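Local coordinates for protein ORF10 (Moritella marina, PDB 6RIW) that forms the ketosynthase-chain length factor didomain of a polyunsaturated fatty acid synthase, where it probably catalyses the condensation steps that extend acyl chains, at residues I281-K286 with K380-L385; A318-S323 with V448-T453; G264-K269 with A373-M378; A5-A10 with S272-D277; S198-V203 with A433-F438. All blocks are in the same frame, centred on the assembly; numbering follows the deposited sequence.

Interaction 1: residues I281-K286 with K380-L385. With MG (magnesium ion), chain B.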
# COMPACT_ATOMS: atom_id res chain seq x y z
N ILE A 281 -26.62 -0.64 16.43
CA ILE A 281 -25.70 -1.74 16.16
C ILE A 281 -26.19 -2.49 14.92
O ILE A 281 -27.30 -3.04 14.92
CB ILE A 281 -25.57 -2.67 17.37
CG1 ILE A 281 -25.01 -1.89 18.56
CG2 ILE A 281 -24.71 -3.86 17.05
CD1 ILE A 281 -24.95 -2.70 19.86
N TYR A 282 -25.36 -2.53 13.87
CA TYR A 282 -25.71 -3.28 12.67
C TYR A 282 -25.43 -4.76 12.84
O TYR A 282 -26.16 -5.61 12.28
CB TYR A 282 -24.90 -2.78 11.47
CG TYR A 282 -25.36 -1.48 10.87
CD1 TYR A 282 -24.88 -0.27 11.35
CD2 TYR A 282 -26.27 -1.46 9.83
CE1 TYR A 282 -25.28 0.92 10.80
CE2 TYR A 282 -26.68 -0.27 9.26
CZ TYR A 282 -26.18 0.92 9.76
OH TYR A 282 -26.57 2.11 9.21
N ALA A 283 -24.36 -5.10 13.54
CA ALA A 283 -23.95 -6.48 13.67
C ALA A 283 -22.85 -6.52 14.71
O ALA A 283 -22.29 -5.48 15.08
CB ALA A 283 -23.46 -7.08 12.34
N ILE A 284 -22.55 -7.72 15.18
CA ILE A 284 -21.48 -7.97 16.13
C ILE A 284 -20.37 -8.71 15.40
O ILE A 284 -20.62 -9.71 14.70
CB ILE A 284 -21.98 -8.80 17.34
CG1 ILE A 284 -23.08 -8.04 18.12
CG2 ILE A 284 -20.79 -9.23 18.22
CD1 ILE A 284 -22.60 -6.94 19.05
N ILE A 285 -19.14 -8.21 15.53
CA ILE A 285 -17.97 -8.96 15.09
C ILE A 285 -17.56 -9.83 16.27
O ILE A 285 -17.10 -9.33 17.30
CB ILE A 285 -16.83 -8.05 14.63
CG1 ILE A 285 -17.30 -7.17 13.45
CG2 ILE A 285 -15.63 -8.89 14.21
CD1 ILE A 285 -16.33 -6.06 13.07
N LYS A 286 -17.77 -11.14 16.14
CA LYS A 286 -17.55 -12.07 17.24
C LYS A 286 -16.09 -12.46 17.34
O LYS A 286 -15.59 -12.74 18.44
CB LYS A 286 -18.42 -13.32 17.04
CG LYS A 286 -18.59 -14.18 18.29
CD LYS A 286 -19.47 -13.50 19.36
CE LYS A 286 -19.47 -14.29 20.66
NZ LYS A 286 -18.06 -14.67 21.07
N LYS A 380 -22.90 -6.77 2.83
CA LYS A 380 -23.96 -7.73 2.52
C LYS A 380 -24.25 -8.64 3.70
O LYS A 380 -25.42 -8.86 4.07
CB LYS A 380 -23.56 -8.55 1.29
CG LYS A 380 -24.54 -9.66 0.89
CD LYS A 380 -24.11 -10.32 -0.41
CE LYS A 380 -24.78 -11.68 -0.61
NZ LYS A 380 -24.05 -12.49 -1.65
N ALA A 381 -23.20 -9.18 4.32
CA ALA A 381 -23.42 -10.12 5.43
C ALA A 381 -24.02 -9.43 6.64
O ALA A 381 -24.94 -9.96 7.28
CB ALA A 381 -22.10 -10.82 5.78
N MET A 382 -23.52 -8.23 6.99
CA MET A 382 -24.07 -7.53 8.15
C MET A 382 -25.51 -7.11 7.92
O MET A 382 -26.32 -7.14 8.85
CB MET A 382 -23.22 -6.31 8.51
CG MET A 382 -21.84 -6.68 8.98
SD MET A 382 -20.80 -5.22 9.16
CE MET A 382 -19.19 -6.03 9.23
N LEU A 383 -25.85 -6.67 6.70
CA LEU A 383 -27.24 -6.32 6.44
C LEU A 383 -28.12 -7.56 6.42
O LEU A 383 -29.27 -7.51 6.87
CB LEU A 383 -27.37 -5.54 5.12
CG LEU A 383 -26.82 -4.10 5.17
CD1 LEU A 383 -26.93 -3.41 3.81
CD2 LEU A 383 -27.49 -3.27 6.26
N ALA A 384 -27.60 -8.68 5.90
CA ALA A 384 -28.37 -9.92 5.88
C ALA A 384 -28.62 -10.44 7.29
O ALA A 384 -29.70 -10.97 7.58
CB ALA A 384 -27.63 -10.98 5.07
N LEU A 385 -27.62 -10.31 8.18
CA LEU A 385 -27.78 -10.73 9.57
C LEU A 385 -28.84 -9.90 10.28
O LEU A 385 -29.60 -10.43 11.10
CB LEU A 385 -26.45 -10.64 10.31
CG LEU A 385 -25.45 -11.77 10.06
CD1 LEU A 385 -24.00 -11.33 10.42
CD2 LEU A 385 -25.84 -13.02 10.82
MG MG B . -14.88 -11.88 20.35
O HOH W 1 -27.77 -5.13 10.15
O HOH W 2 -14.88 -9.79 19.16
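Two backbone acceptors face each other where Tyr-282 meets Met-382: Tyr-282 O and Met-382 O stand 3.8 Å apart. One water donates to both, at 2.7 Å to Tyr-282 O and 2.8 Å to Met-382 O, and so bridges two acceptors that cannot bond to each other. The ketosynthase has a thiolase fold, and here strand 283-292, in the sheet of its C-terminal half, packs together with Tyr-282 on the buried helix 374-387. Beside the water, Ala-283 CB presses on the base of the Met-382 side chain, 3.8 Å from Met-382 CG; beyond CG the methionine runs extended to Val-6 on neighbouring strand 4-12. Leu-383 starts out away from the strand, yet with CG beside its backbone N (chi1 -72°) it lies alongside Tyr-282, and its CD2 meets the ring obliquely at CD2 of Tyr-282. The phenol OH is hydrogen-bonded to Asp-103. At the other end of 281-286, a water bound to magnesium lies within hydrogen-bonding distance of Ile-285 O, and the ion is coordinated by Met-1 O and, at 2.2 Å, by Lys-286 O.

Interaction 2: residues A318-S323 with V448-T453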
# COMPACT_ATOMS: atom_id res chain seq x y z
N ALA A 318 -13.21 -16.43 17.87
CA ALA A 318 -14.58 -16.04 18.15
C ALA A 318 -15.18 -16.84 19.30
O ALA A 318 -16.20 -16.43 19.86
CB ALA A 318 -15.45 -16.22 16.89
N ASP A 319 -14.56 -17.96 19.66
CA ASP A 319 -15.14 -18.92 20.61
C ASP A 319 -16.53 -19.36 20.15
O ASP A 319 -17.48 -19.42 20.93
CB ASP A 319 -15.18 -18.33 22.02
CG ASP A 319 -14.97 -19.38 23.10
OD1 ASP A 319 -14.16 -19.14 24.03
OD2 ASP A 319 -15.62 -20.45 23.02
N VAL A 320 -16.64 -19.67 18.86
CA VAL A 320 -17.91 -20.01 18.23
C VAL A 320 -17.77 -21.39 17.60
O VAL A 320 -16.79 -21.66 16.89
CB VAL A 320 -18.32 -18.97 17.18
CG1 VAL A 320 -19.31 -19.54 16.19
CG2 VAL A 320 -18.89 -17.74 17.86
N ASP A 321 -18.73 -22.26 17.87
CA ASP A 321 -18.76 -23.57 17.24
C ASP A 321 -19.03 -23.44 15.75
O ASP A 321 -20.06 -22.86 15.36
CB ASP A 321 -19.84 -24.44 17.90
CG ASP A 321 -19.74 -25.91 17.51
OD1 ASP A 321 -19.26 -26.21 16.39
OD2 ASP A 321 -20.14 -26.78 18.31
N PRO A 322 -18.17 -23.96 14.89
CA PRO A 322 -18.41 -23.87 13.44
C PRO A 322 -19.69 -24.56 12.99
O PRO A 322 -20.12 -24.33 11.84
CB PRO A 322 -17.18 -24.55 12.82
CG PRO A 322 -16.15 -24.55 13.90
CD PRO A 322 -16.86 -24.56 15.20
N SER A 323 -20.31 -25.39 13.85
CA SER A 323 -21.63 -25.96 13.57
C SER A 323 -22.71 -24.91 13.46
O SER A 323 -23.75 -25.18 12.85
CB SER A 323 -22.04 -26.94 14.67
OG SER A 323 -20.97 -27.81 15.01
N VAL A 448 -15.98 -13.67 11.78
CA VAL A 448 -17.19 -14.32 12.28
C VAL A 448 -18.12 -13.22 12.79
O VAL A 448 -17.76 -12.47 13.70
CB VAL A 448 -16.88 -15.35 13.37
CG1 VAL A 448 -18.17 -16.11 13.75
CG2 VAL A 448 -15.82 -16.31 12.87
N LEU A 449 -19.31 -13.12 12.19
CA LEU A 449 -20.26 -12.07 12.49
C LEU A 449 -21.55 -12.67 13.03
O LEU A 449 -21.97 -13.76 12.62
CB LEU A 449 -20.59 -11.23 11.26
CG LEU A 449 -19.42 -10.85 10.35
CD1 LEU A 449 -19.97 -10.14 9.11
CD2 LEU A 449 -18.49 -9.95 11.14
N GLN A 450 -22.21 -11.93 13.92
CA GLN A 450 -23.49 -12.35 14.47
C GLN A 450 -24.48 -11.20 14.43
O GLN A 450 -24.11 -10.03 14.38
CB GLN A 450 -23.33 -12.88 15.90
CG GLN A 450 -22.61 -14.22 15.95
CD GLN A 450 -22.51 -14.80 17.36
OE1 GLN A 450 -22.60 -14.07 18.36
NE2 GLN A 450 -22.34 -16.11 17.46
N GLN A 451 -25.77 -11.56 14.49
CA GLN A 451 -26.82 -10.56 14.47
C GLN A 451 -26.63 -9.57 15.62
O GLN A 451 -26.03 -9.91 16.64
CB GLN A 451 -28.19 -11.24 14.55
CG GLN A 451 -28.41 -12.05 15.81
CD GLN A 451 -29.76 -12.75 15.81
OE1 GLN A 451 -29.84 -13.98 15.68
NE2 GLN A 451 -30.83 -11.97 15.92
N PRO A 452 -27.11 -8.34 15.46
CA PRO A 452 -26.91 -7.34 16.52
C PRO A 452 -27.68 -7.71 17.77
O PRO A 452 -28.74 -8.34 17.72
CB PRO A 452 -27.46 -6.05 15.90
CG PRO A 452 -28.38 -6.50 14.83
CD PRO A 452 -27.81 -7.77 14.29
N THR A 453 -27.13 -7.30 18.91
CA THR A 453 -27.79 -7.53 20.19
C THR A 453 -27.28 -6.51 21.20
O THR A 453 -26.13 -6.07 21.11
CB THR A 453 -27.55 -8.95 20.71
OG1 THR A 453 -28.17 -9.11 21.99
CG2 THR A 453 -26.06 -9.23 20.85
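Apolar contact carries most of this junction, in which Ala-318 and Val-320 close over Val-448 and Gln-450. It belongs to the thiolase fold of the ketosynthase: the end of outer helix 304-318 and the loop after it lie against strand 443-450 of the C-terminal half. Ala-318 CB points at the branch point of Val-448, 3.9 Å from its CB and near both methyls. Two residues on, Val-320 offers one methyl to each of two strand residues: CG1 to Val-448 CG1, 4.4 Å away, and CG2 to the amide end of Gln-450. The last is van der Waals contact, Val-320 CG2 lying 3.8 Å from Gln-450 NE2 as the two side chains slide past each other in opposite directions. Gln-450 reaches that far because its chain is extended beyond CG (chi2 -177°); its NE2 also has a weak hydrogen bond to Thr-432.

Polar bonds shape the loop rather than span the contact. A Schellman motif, with Asp-319 at positive phi as its C-prime residue, ends the helix and turns the chain so that Val-320 faces the strand. The carbonyl of Ala-318, the last helical residue, accepts from Lys-286 NZ. Next comes an Asx turn: Asp-321 OD1 takes two hydrogen bonds from the same face of its carboxylate, well above the plane, one from Ser-323 N at 2.9 Å and a shorter one from Ser-323 OG at 2.7 Å.

Interaction 3: residues G264-K269 with A373-M378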
# COMPACT_ATOMS: atom_id res chain seq x y z
N GLY A 264 -15.33 1.67 0.85
CA GLY A 264 -16.27 1.40 1.93
C GLY A 264 -15.67 1.77 3.26
O GLY A 264 -14.44 1.81 3.42
N MET A 265 -16.53 2.04 4.23
CA MET A 265 -16.05 2.37 5.57
C MET A 265 -17.03 1.88 6.62
O MET A 265 -18.24 1.99 6.43
CB MET A 265 -15.83 3.88 5.72
CG MET A 265 -15.00 4.28 6.94
SD MET A 265 -13.25 3.79 6.90
CE MET A 265 -12.67 4.60 5.38
N MET A 266 -16.51 1.38 7.74
CA MET A 266 -17.33 1.01 8.88
C MET A 266 -16.81 1.69 10.14
O MET A 266 -15.60 1.94 10.27
CB MET A 266 -17.31 -0.49 9.09
CG MET A 266 -18.24 -1.27 8.18
SD MET A 266 -17.58 -2.96 8.03
CE MET A 266 -16.83 -3.11 9.64
N VAL A 267 -17.71 1.96 11.08
CA VAL A 267 -17.38 2.54 12.38
C VAL A 267 -17.54 1.46 13.44
O VAL A 267 -18.61 0.84 13.54
CB VAL A 267 -18.27 3.75 12.72
CG1 VAL A 267 -17.79 4.39 14.03
CG2 VAL A 267 -18.29 4.75 11.60
N LEU A 268 -16.48 1.22 14.23
CA LEU A 268 -16.42 0.13 15.20
C LEU A 268 -16.24 0.65 16.62
O LEU A 268 -15.45 1.56 16.87
CB LEU A 268 -15.25 -0.82 14.90
CG LEU A 268 -15.14 -1.36 13.48
CD1 LEU A 268 -13.95 -2.30 13.35
CD2 LEU A 268 -16.43 -2.09 13.10
N LYS A 269 -16.94 0.02 17.57
CA LYS A 269 -16.75 0.29 18.99
C LYS A 269 -16.84 -1.02 19.76
O LYS A 269 -17.45 -1.98 19.29
CB LYS A 269 -17.79 1.29 19.54
CG LYS A 269 -17.60 2.74 19.06
CD LYS A 269 -18.83 3.61 19.40
CE LYS A 269 -18.99 3.83 20.91
NZ LYS A 269 -19.88 5.00 21.21
N ALA A 373 -12.51 -5.26 -1.92
CA ALA A 373 -13.45 -6.34 -2.21
C ALA A 373 -14.19 -6.81 -0.97
O ALA A 373 -15.36 -7.22 -1.06
CB ALA A 373 -12.72 -7.52 -2.87
N GLY A 374 -13.53 -6.81 0.18
CA GLY A 374 -14.21 -7.25 1.38
C GLY A 374 -15.32 -6.31 1.83
O GLY A 374 -16.21 -6.74 2.56
N MET A 375 -15.27 -5.04 1.42
CA MET A 375 -16.28 -4.09 1.91
C MET A 375 -17.70 -4.48 1.48
O MET A 375 -18.57 -4.60 2.36
CB MET A 375 -15.93 -2.66 1.48
CG MET A 375 -14.71 -2.00 2.20
SD MET A 375 -14.46 -2.38 3.94
CE MET A 375 -15.78 -1.44 4.68
N PRO A 376 -18.01 -4.70 0.19
CA PRO A 376 -19.38 -5.15 -0.13
C PRO A 376 -19.73 -6.50 0.46
O PRO A 376 -20.89 -6.74 0.81
CB PRO A 376 -19.40 -5.18 -1.67
CG PRO A 376 -17.96 -5.29 -2.08
CD PRO A 376 -17.19 -4.53 -1.03
N GLY A 377 -18.75 -7.41 0.56
CA GLY A 377 -19.01 -8.69 1.20
C GLY A 377 -19.44 -8.54 2.64
O GLY A 377 -20.47 -9.09 3.06
N MET A 378 -18.67 -7.78 3.43
CA MET A 378 -19.03 -7.58 4.83
C MET A 378 -20.33 -6.80 4.96
O MET A 378 -21.13 -7.06 5.85
CB MET A 378 -17.90 -6.85 5.58
CG MET A 378 -16.64 -7.67 5.76
SD MET A 378 -15.40 -6.82 6.78
CE MET A 378 -14.77 -5.61 5.59
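Met-375 curls back on the strand and lays its terminal methyl over the face of the peptide joining Gly-264 to Met-265. CE stands 3.5 Å from Gly-264 C and 3.6 Å from Met-265 N, close packing of a methyl on a flat amide. Bends at chi2 (-36°) and chi3 (-73°) fold the chain into this pose. Lower down the same side chain, Met-375 CG rests 3.8 Å from the CA of Gly-264; with no side chain there, the helix comes so near that the CA atoms of Gly-264 and Met-375 are 5.5 Å apart. Met-266 also points toward the helix, and the two methionines cross obliquely, with Met-266 SD 4.1 Å from Met-375 CE. The CE methyl is thus held between backbone and sulfur. The axes of strand 264-269 and helix 374-378 cross at 53°, with a closest approach of 8.5 Å.

In the thiolase fold of the ketosynthase this is the join between the sheet of the N-terminal half and the buried central helices. The strand's alternation sorts its two sides: the bare face of Gly-264 and the side chain of Met-266 lie on the inner side, where helix 198-211 lies beside 374-387 and offers Val-203 to Met-266 and Ser-199 to Met-375, while Met-265 and Val-267 pack on the outer helix 88-104, with strand 217-224 hydrogen-bonded alongside.

Interaction 4: residues A5-A10 with S272-D277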
# COMPACT_ATOMS: atom_id res chain seq x y z
N ALA A 5 -18.96 -3.96 18.12
CA ALA A 5 -20.19 -3.54 17.46
C ALA A 5 -19.85 -2.69 16.24
O ALA A 5 -19.01 -1.78 16.33
CB ALA A 5 -21.08 -2.74 18.40
N VAL A 6 -20.48 -2.99 15.11
CA VAL A 6 -20.49 -2.12 13.95
C VAL A 6 -21.62 -1.10 14.12
O VAL A 6 -22.80 -1.48 14.14
CB VAL A 6 -20.67 -2.92 12.65
CG1 VAL A 6 -20.54 -1.98 11.42
CG2 VAL A 6 -19.68 -4.07 12.61
N VAL A 7 -21.27 0.18 14.23
CA VAL A 7 -22.26 1.20 14.54
C VAL A 7 -22.45 2.20 13.41
O VAL A 7 -23.28 3.11 13.54
CB VAL A 7 -21.91 1.93 15.85
CG1 VAL A 7 -21.80 0.92 16.99
CG2 VAL A 7 -20.60 2.74 15.72
N GLY A 8 -21.76 2.03 12.29
CA GLY A 8 -21.95 2.91 11.15
C GLY A 8 -21.36 2.26 9.92
O GLY A 8 -20.35 1.56 10.03
N ILE A 9 -21.99 2.44 8.76
CA ILE A 9 -21.54 1.81 7.51
C ILE A 9 -21.73 2.79 6.38
O ILE A 9 -22.71 3.55 6.35
CB ILE A 9 -22.32 0.51 7.20
CG1 ILE A 9 -22.31 -0.46 8.38
CG2 ILE A 9 -21.77 -0.17 5.94
CD1 ILE A 9 -22.88 -1.83 8.06
N ALA A 10 -20.80 2.78 5.42
CA ALA A 10 -20.98 3.55 4.20
C ALA A 10 -20.32 2.83 3.04
O ALA A 10 -19.37 2.05 3.21
CB ALA A 10 -20.43 4.97 4.35
N SER A 272 -19.60 -2.99 24.77
CA SER A 272 -19.93 -2.33 26.03
C SER A 272 -20.15 -0.83 25.84
O SER A 272 -21.10 -0.26 26.38
CB SER A 272 -18.83 -2.57 27.06
OG SER A 272 -17.58 -2.14 26.56
N ASP A 273 -19.27 -0.17 25.08
CA ASP A 273 -19.41 1.26 24.86
C ASP A 273 -20.59 1.57 23.94
O ASP A 273 -21.29 2.57 24.13
CB ASP A 273 -18.12 1.85 24.28
CG ASP A 273 -16.92 1.71 25.22
OD1 ASP A 273 -17.12 1.42 26.42
OD2 ASP A 273 -15.77 1.88 24.75
N ALA A 274 -20.82 0.71 22.94
CA ALA A 274 -21.92 0.96 22.01
C ALA A 274 -23.27 0.85 22.72
O ALA A 274 -24.18 1.63 22.45
CB ALA A 274 -21.86 -0.02 20.84
N VAL A 275 -23.41 -0.12 23.62
CA VAL A 275 -24.67 -0.25 24.36
C VAL A 275 -24.83 0.90 25.34
O VAL A 275 -25.91 1.48 25.46
CB VAL A 275 -24.73 -1.62 25.06
CG1 VAL A 275 -25.90 -1.67 26.03
CG2 VAL A 275 -24.85 -2.73 24.03
N ARG A 276 -23.74 1.27 26.03
CA ARG A 276 -23.78 2.39 26.97
C ARG A 276 -24.19 3.68 26.28
O ARG A 276 -24.99 4.46 26.83
CB ARG A 276 -22.42 2.53 27.65
CG ARG A 276 -22.21 3.78 28.50
CD ARG A 276 -20.72 4.06 28.73
NE ARG A 276 -20.07 4.56 27.52
CZ ARG A 276 -18.76 4.50 27.27
NH1 ARG A 276 -17.94 3.98 28.17
NH2 ARG A 276 -18.28 4.97 26.13
N ASP A 277 -23.68 3.93 25.07
CA ASP A 277 -23.90 5.21 24.40
C ASP A 277 -25.15 5.23 23.53
O ASP A 277 -25.45 6.27 22.94
CB ASP A 277 -22.67 5.58 23.56
CG ASP A 277 -21.40 5.76 24.41
OD1 ASP A 277 -21.52 6.08 25.60
OD2 ASP A 277 -20.28 5.58 23.88
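On the helix that brings Ala-274 against Ala-5, the guanidinium of Arg-276 is the principal flat group. One face covers Asp-273, whose CA sits 4.0 Å above the plane over its centre, and the carboxylate of Asp-277 lies at the edge. The grip on Asp-277 is side-on and bidentate: Arg-276 NE donates to Asp-277 OD1 at 2.8 Å and Arg-276 NH2 to Asp-277 OD2 at 3.1 Å. The guanidinium meets both oxygens nearly in its own plane, but the carboxylate is turned against it, so that OD1 is approached from 42° out of the carboxylate plane while OD2 is met on its syn side. Asp-273 adds charge without a directed bond, its OD1 lying well out of the guanidinium plane. Asp-277 OD2 has a second cation in Lys-269, and Asp-273 pairs with Arg-270.

This salt-bridge network takes no part in the contact with 5-10. Helix 271-277 links strands 259-270 and 283-292 of the thiolase fold, the two neighbours of strand 4-12, and it packs against that strand through Ala-274. Strand 4-12 carries a classic beta bulge here, Val-7 and Gly-8 both facing Val-267 on strand 259-270.

The interface itself is small and apolar. Ala-274 CB points at the strand and touches Ala-5 CB at 3.7 Å. Val-7 comes in with a single methyl, CG1, placed beside the backbone N by chi1 (-57°), and this lies 4.0 Å from Ala-274 CB. Ala-274 and Val-7 both also rest on Asp-279 in the loop after helix 271-277.

Interaction 5: residues S198-V203 with A433-F438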
# COMPACT_ATOMS: atom_id res chain seq x y z
N SER A 198 -7.48 -6.91 1.91
CA SER A 198 -7.15 -5.72 2.68
C SER A 198 -8.33 -5.20 3.50
O SER A 198 -8.12 -4.66 4.59
CB SER A 198 -6.64 -4.60 1.78
OG SER A 198 -5.57 -5.04 0.98
N SER A 199 -9.57 -5.31 2.99
CA SER A 199 -10.72 -4.80 3.75
C SER A 199 -10.89 -5.53 5.07
O SER A 199 -11.17 -4.91 6.11
CB SER A 199 -12.00 -4.90 2.92
OG SER A 199 -11.95 -4.08 1.75
N CYS A 200 -10.75 -6.85 5.05
CA CYS A 200 -10.93 -7.59 6.30
C CYS A 200 -9.70 -7.53 7.18
O CYS A 200 -9.83 -7.63 8.41
CB CYS A 200 -11.30 -9.03 6.00
SG CYS A 200 -12.88 -9.08 5.07
N TYR A 201 -8.51 -7.39 6.60
CA TYR A 201 -7.34 -7.05 7.41
C TYR A 201 -7.55 -5.75 8.18
O TYR A 201 -7.24 -5.66 9.37
CB TYR A 201 -6.09 -6.96 6.53
CG TYR A 201 -5.40 -8.30 6.37
CD1 TYR A 201 -6.03 -9.34 5.70
CD2 TYR A 201 -4.13 -8.53 6.90
CE1 TYR A 201 -5.41 -10.58 5.55
CE2 TYR A 201 -3.51 -9.77 6.78
CZ TYR A 201 -4.16 -10.79 6.10
OH TYR A 201 -3.57 -12.02 5.94
N SER A 202 -8.06 -4.72 7.50
CA SER A 202 -8.29 -3.44 8.17
C SER A 202 -9.30 -3.57 9.31
O SER A 202 -9.10 -3.01 10.40
CB SER A 202 -8.77 -2.39 7.16
OG SER A 202 -7.77 -2.21 6.17
N VAL A 203 -10.39 -4.29 9.07
CA VAL A 203 -11.41 -4.44 10.12
C VAL A 203 -10.84 -5.22 11.31
O VAL A 203 -10.99 -4.80 12.47
CB VAL A 203 -12.67 -5.11 9.54
CG1 VAL A 203 -13.62 -5.56 10.67
CG2 VAL A 203 -13.37 -4.12 8.59
N ALA A 433 -22.75 -15.55 10.56
CA ALA A 433 -22.21 -15.55 9.21
C ALA A 433 -20.69 -15.48 9.27
O ALA A 433 -20.11 -14.89 10.18
CB ALA A 433 -22.76 -14.37 8.40
N GLY A 434 -20.05 -16.09 8.28
CA GLY A 434 -18.63 -15.92 8.05
C GLY A 434 -18.40 -15.03 6.84
O GLY A 434 -19.24 -14.97 5.94
N VAL A 435 -17.27 -14.33 6.81
CA VAL A 435 -16.83 -13.62 5.61
C VAL A 435 -15.37 -14.00 5.37
O VAL A 435 -14.54 -13.88 6.28
CB VAL A 435 -16.96 -12.09 5.73
CG1 VAL A 435 -16.49 -11.42 4.43
CG2 VAL A 435 -18.38 -11.68 6.04
N SER A 436 -15.07 -14.46 4.15
CA SER A 436 -13.73 -14.89 3.78
C SER A 436 -13.18 -14.00 2.67
O SER A 436 -13.91 -13.64 1.73
CB SER A 436 -13.71 -16.37 3.32
OG SER A 436 -14.40 -17.21 4.24
N VAL A 437 -11.90 -13.65 2.77
CA VAL A 437 -11.19 -13.00 1.67
C VAL A 437 -9.80 -13.62 1.58
O VAL A 437 -9.11 -13.76 2.60
CB VAL A 437 -11.11 -11.46 1.81
CG1 VAL A 437 -12.46 -10.83 1.53
CG2 VAL A 437 -10.63 -11.05 3.21
N PHE A 438 -9.41 -14.02 0.37
CA PHE A 438 -8.14 -14.71 0.12
C PHE A 438 -7.37 -13.97 -0.98
O PHE A 438 -7.59 -14.20 -2.17
CB PHE A 438 -8.39 -16.17 -0.26
CG PHE A 438 -9.23 -16.93 0.74
CD1 PHE A 438 -8.96 -16.86 2.11
CD2 PHE A 438 -10.27 -17.74 0.31
CE1 PHE A 438 -9.72 -17.59 3.03
CE2 PHE A 438 -11.03 -18.47 1.22
CZ PHE A 438 -10.77 -18.39 2.58
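Cys-200 overlaps the CG2 methyl of Val-437 with both atoms of its side chain: its CB and its SG each come to 3.5 Å from Val-437 CG2, close for apolar packing. Cys-200 SG also lies 4.0 Å from Val-437 CG1 and 4.3 Å from Val-435 CG1. Val-437 turns both branches to the helix; at chi1 -73° its CG2 sits between the backbone N and the carbonyl carbon and takes the closest contacts. Val-435 and Val-437 project from the same side of the strand, whereas Ser-436 and Phe-438 between and beyond them point to the other side, toward helix 304-318.

The arrangement is that of the thiolase fold of ketosynthases, in which helix 198-211 is buried between two sheets; strand 432-439 belongs to the C-terminal one. In ketosynthases the nucleophilic cysteine sits just before the corresponding helix; Cys-200, within the helix, is a packing residue here. The first turn is tied by its serines. Ser-198 O accepts twice, from Ser-202 N and, on the opposite face of its plane, from Ser-202 OG at 2.9 Å. Ser-198 OG bonds to Ala-194 N and Ala-195 O, and Ser-199 OG to Thr-371 O, a link to the loop before helix 374-387. That second buried helix also borders the contact: Met-378 packs on Cys-200, and Ala-445 of the adjacent strand 443-450 touches Cys-200 as well.

All five contacts lie in the ketosynthase domain, in its two sheets and the helices between and outside them. Interactions 1 and 3 use helix 374-387 at different turns and meet where Met-382 CE comes 3.7 Å from Met-266 SD. Interaction 5, centred about 9 Å from interaction 3, lies on the helix that in ketosynthases follows the catalytic cysteine; Met-378 CE touches Val-203 CG2 at 3.6 Å. Probable backbone hydrogen bonds join interactions 1 and 2 (Lys-286 N to Val-448 O, 2.8 Å), 3 and 4 (Lys-269 O to Ala-5 N, 2.7 Å) and 2 and 5 (Leu-449 N to Ala-433 O, 2.8 Å). Interaction 1 holds a magnesium ligand; the side chains of Ala-318 in interaction 2 and Ala-5 in interaction 4 are about 6 and 11 Å from the ion.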